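Local coordinates for enoyl-CoA hydratase/carnithine racemase (Magnetospirillum magneticum, PDB 4NEK), which probably acts on acyl-CoA thioesters as a crotonase-like enoyl-CoA hydratase/isomerase, with delta(3)-delta(2)-enoyl-CoA isomerase activity its likely reaction, at the interface of chains A and B. Coordinates in Å, arbitrary orientation; residue numbers count along the deposited sequence, not the author numbering. Chains: chain A/B, Enoyl-CoA hydratase/carnithine racemase.

Contact 1: the interface of chains A and B. Residues chain A 211-215, 218; chain B 138, 141, 211.
B:Gln141, near the start of helix 139-147, reaches across to the loop of A:Ala212 and A:Glu213 and to A:Arg218 in the first turns of helix 215-230. Its CG lies opposite the backbone N (chi1 179°), and the chain runs on extended. CB packs by A:Arg218, 3.5 Å from guanidinium nitrogen NH1. CD, the amide carbon, lies 3.8 Å from A:Ala212 CA. At the tip the amide engages both backbone polar groups of A:Glu213. NE2 donates to A:Glu213 O at 3.0 Å, in the carbonyl plane and close to the plane of its own amide. OE1 accepts from A:Glu213 N at 3.1 Å, the donor standing well above the carbonyl plane. The same oxygen also sits over one face of the A:Arg218 guanidinium, toward its rim, with the two planes 82° apart. That guanidinium is steadied from its own chain: A:Arg218 NE donates to carboxylate oxygen A:Glu213 OE2 at 2.7 Å, a salt bridge on the anti lone pair. An alanine in place of the arginine would probably leave the A:Glu213 carboxylate without its charged mate and remove the guanidinium face that lies against B:Gln141 OE1 and CB. Nearby, B:Pro211 CG packs 4.2 Å from A:Pro214 CA. The pair of hydrogen bonds from the B:Gln141 amide fixes the loop leading into helix 215-230 against the neighbouring subunit, a subunit contact likely to support oligomer assembly.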
# COMPACT_ATOMS: atom_id res chain seq x y z
N PRO A 211 18.30 23.34 3.65
CA PRO A 211 17.28 23.29 4.68
C PRO A 211 16.06 24.09 4.27
O PRO A 211 16.17 25.13 3.61
CB PRO A 211 17.95 23.94 5.87
CG PRO A 211 19.39 23.63 5.69
CD PRO A 211 19.61 23.70 4.20
N ALA A 212 14.91 23.56 4.63
CA ALA A 212 13.66 24.16 4.26
C ALA A 212 13.56 25.56 4.83
O ALA A 212 14.02 25.83 5.92
CB ALA A 212 12.52 23.28 4.76
N GLU A 213 12.89 26.44 4.11
CA GLU A 213 12.83 27.83 4.48
C GLU A 213 11.47 28.40 4.08
O GLU A 213 10.71 27.74 3.40
CB GLU A 213 13.96 28.54 3.76
CG GLU A 213 13.84 28.55 2.25
CD GLU A 213 15.17 28.91 1.58
OE1 GLU A 213 15.87 29.82 2.07
OE2 GLU A 213 15.50 28.29 0.53
N PRO A 214 11.15 29.61 4.51
CA PRO A 214 9.91 30.21 4.01
C PRO A 214 9.81 30.17 2.49
O PRO A 214 10.77 30.41 1.79
CB PRO A 214 9.99 31.68 4.48
CG PRO A 214 10.87 31.61 5.68
CD PRO A 214 11.90 30.53 5.38
N ILE A 215 8.63 29.83 2.01
CA ILE A 215 8.45 29.48 0.65
C ILE A 215 8.93 30.59 -0.30
O ILE A 215 9.55 30.28 -1.31
CB ILE A 215 6.96 29.05 0.39
CG1 ILE A 215 6.82 28.34 -0.97
CG2 ILE A 215 6.02 30.24 0.45
CD1 ILE A 215 7.68 27.10 -1.07
N ARG A 218 12.56 30.42 -0.82
CA ARG A 218 12.98 29.33 -1.66
C ARG A 218 12.74 29.67 -3.11
O ARG A 218 13.54 29.33 -3.98
CB ARG A 218 12.28 28.02 -1.26
CG ARG A 218 12.61 26.82 -2.15
CD ARG A 218 14.12 26.59 -2.25
NE ARG A 218 14.67 26.19 -0.97
CZ ARG A 218 15.00 24.95 -0.62
NH1 ARG A 218 14.91 23.93 -1.45
NH2 ARG A 218 15.44 24.73 0.62
N GLY B 138 9.42 26.05 -6.08
CA GLY B 138 9.68 25.53 -4.73
C GLY B 138 9.74 24.02 -4.68
O GLY B 138 9.79 23.45 -3.60
N GLN B 141 12.12 22.00 -2.63
CA GLN B 141 11.78 21.85 -1.21
C GLN B 141 10.54 20.96 -1.02
O GLN B 141 10.51 20.10 -0.13
CB GLN B 141 11.52 23.25 -0.66
CG GLN B 141 11.13 23.33 0.79
CD GLN B 141 11.25 24.76 1.32
OE1 GLN B 141 12.34 25.36 1.31
NE2 GLN B 141 10.16 25.30 1.80
N PRO B 211 6.00 28.11 8.45
CA PRO B 211 7.16 27.23 8.58
C PRO B 211 7.23 26.59 9.93
O PRO B 211 6.91 27.21 10.96
CB PRO B 211 8.35 28.19 8.40
CG PRO B 211 7.80 29.26 7.51
CD PRO B 211 6.36 29.44 7.94

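Contact 2: the interface of chains A and B. Residues chain A 192, 196; chain B 158, 160.
The carboxylate of B:Glu160 and the peptide carbonyl of B:Leu158 are the flat groups here, and each is approached by a lysine ammonium of chain A. A:Lys192 NZ comes to the anti lone pair of B:Glu160 OE2, on the side away from OE1, and forms a salt bridge that is also a hydrogen bond, 3.0 Å long. At the other group, A:Lys196 NZ makes a weak hydrogen bond with B:Leu158 O, 3.2 Å long. The two side chains arrive by different routes. A:Lys192, close to the end of helix 179-194, is stretched out along its whole length, with CG turned away from the backbone N (chi1 -169°), which carries the ammonium from the helix surface across to the acid. A:Lys196 starts from the loop beyond that helix and bends at chi2 (-49°) before heading for the carbonyl. The aliphatic part of A:Lys192 also passes the isobutyl group of B:Leu158 at about a right angle, with its CG 4.1 Å from B:Leu158 CD2. B:Leu158 thus offers its methyl to one lysine and its carbonyl oxygen to the other. The acid should offset part of the positive charge gathered here and may favour the charged form of A:Lys192. The patch is a small polar tie between subunits, in which A:Lys192 NZ and A:Lys196 NZ stand 5.4 Å apart.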
# COMPACT_ATOMS: atom_id res chain seq x y z
N LYS A 192 22.60 6.67 -15.80
CA LYS A 192 21.59 7.57 -16.24
C LYS A 192 21.84 8.94 -15.59
O LYS A 192 21.69 9.98 -16.21
CB LYS A 192 20.22 6.99 -15.94
CG LYS A 192 19.14 7.76 -16.60
CD LYS A 192 17.77 7.09 -16.48
CE LYS A 192 16.71 8.06 -17.01
NZ LYS A 192 15.41 7.37 -17.29
N LYS A 196 23.40 13.02 -17.30
CA LYS A 196 22.83 14.33 -17.14
C LYS A 196 23.97 15.33 -17.11
O LYS A 196 25.11 14.94 -16.91
CB LYS A 196 22.12 14.46 -15.81
CG LYS A 196 21.07 13.44 -15.53
CD LYS A 196 20.10 13.26 -16.69
CE LYS A 196 18.83 12.63 -16.17
NZ LYS A 196 18.11 11.99 -17.27
N LEU B 158 16.83 12.15 -11.87
CA LEU B 158 16.66 11.30 -13.04
C LEU B 158 15.72 11.95 -14.05
O LEU B 158 15.70 11.56 -15.20
CB LEU B 158 16.11 9.94 -12.67
CG LEU B 158 17.04 9.01 -11.92
CD1 LEU B 158 16.34 7.69 -11.64
CD2 LEU B 158 18.31 8.72 -12.71
N GLU B 160 12.41 11.60 -14.27
CA GLU B 160 11.50 10.59 -14.76
C GLU B 160 10.05 10.91 -14.45
O GLU B 160 9.72 11.37 -13.36
CB GLU B 160 11.84 9.27 -14.14
CG GLU B 160 13.06 8.64 -14.77
CD GLU B 160 13.46 7.31 -14.10
OE1 GLU B 160 12.81 6.90 -13.10
OE2 GLU B 160 14.42 6.66 -14.60

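Contact 1 and contact 2 have no residue in common, and the centres of their C-alpha atoms lie about 24 Å apart along the same A-B interface. Apart from B:Pro211, chain B presents neighbouring segments to them, from the start of helix 139-147 to the loop that follows helix 149-156. Chain A contributes the end of helix 179-194 with the loop after it, and, beyond helix 198-208, the start of helix 215-230 with the loop before it. Two such separated attachments would probably resist rocking between subunits. The interface is not an exact two-fold and the chains present largely different residues here, as expected for neighbours in the trimers of many crotonase-family hexamers; the deposited assembly contains six copies.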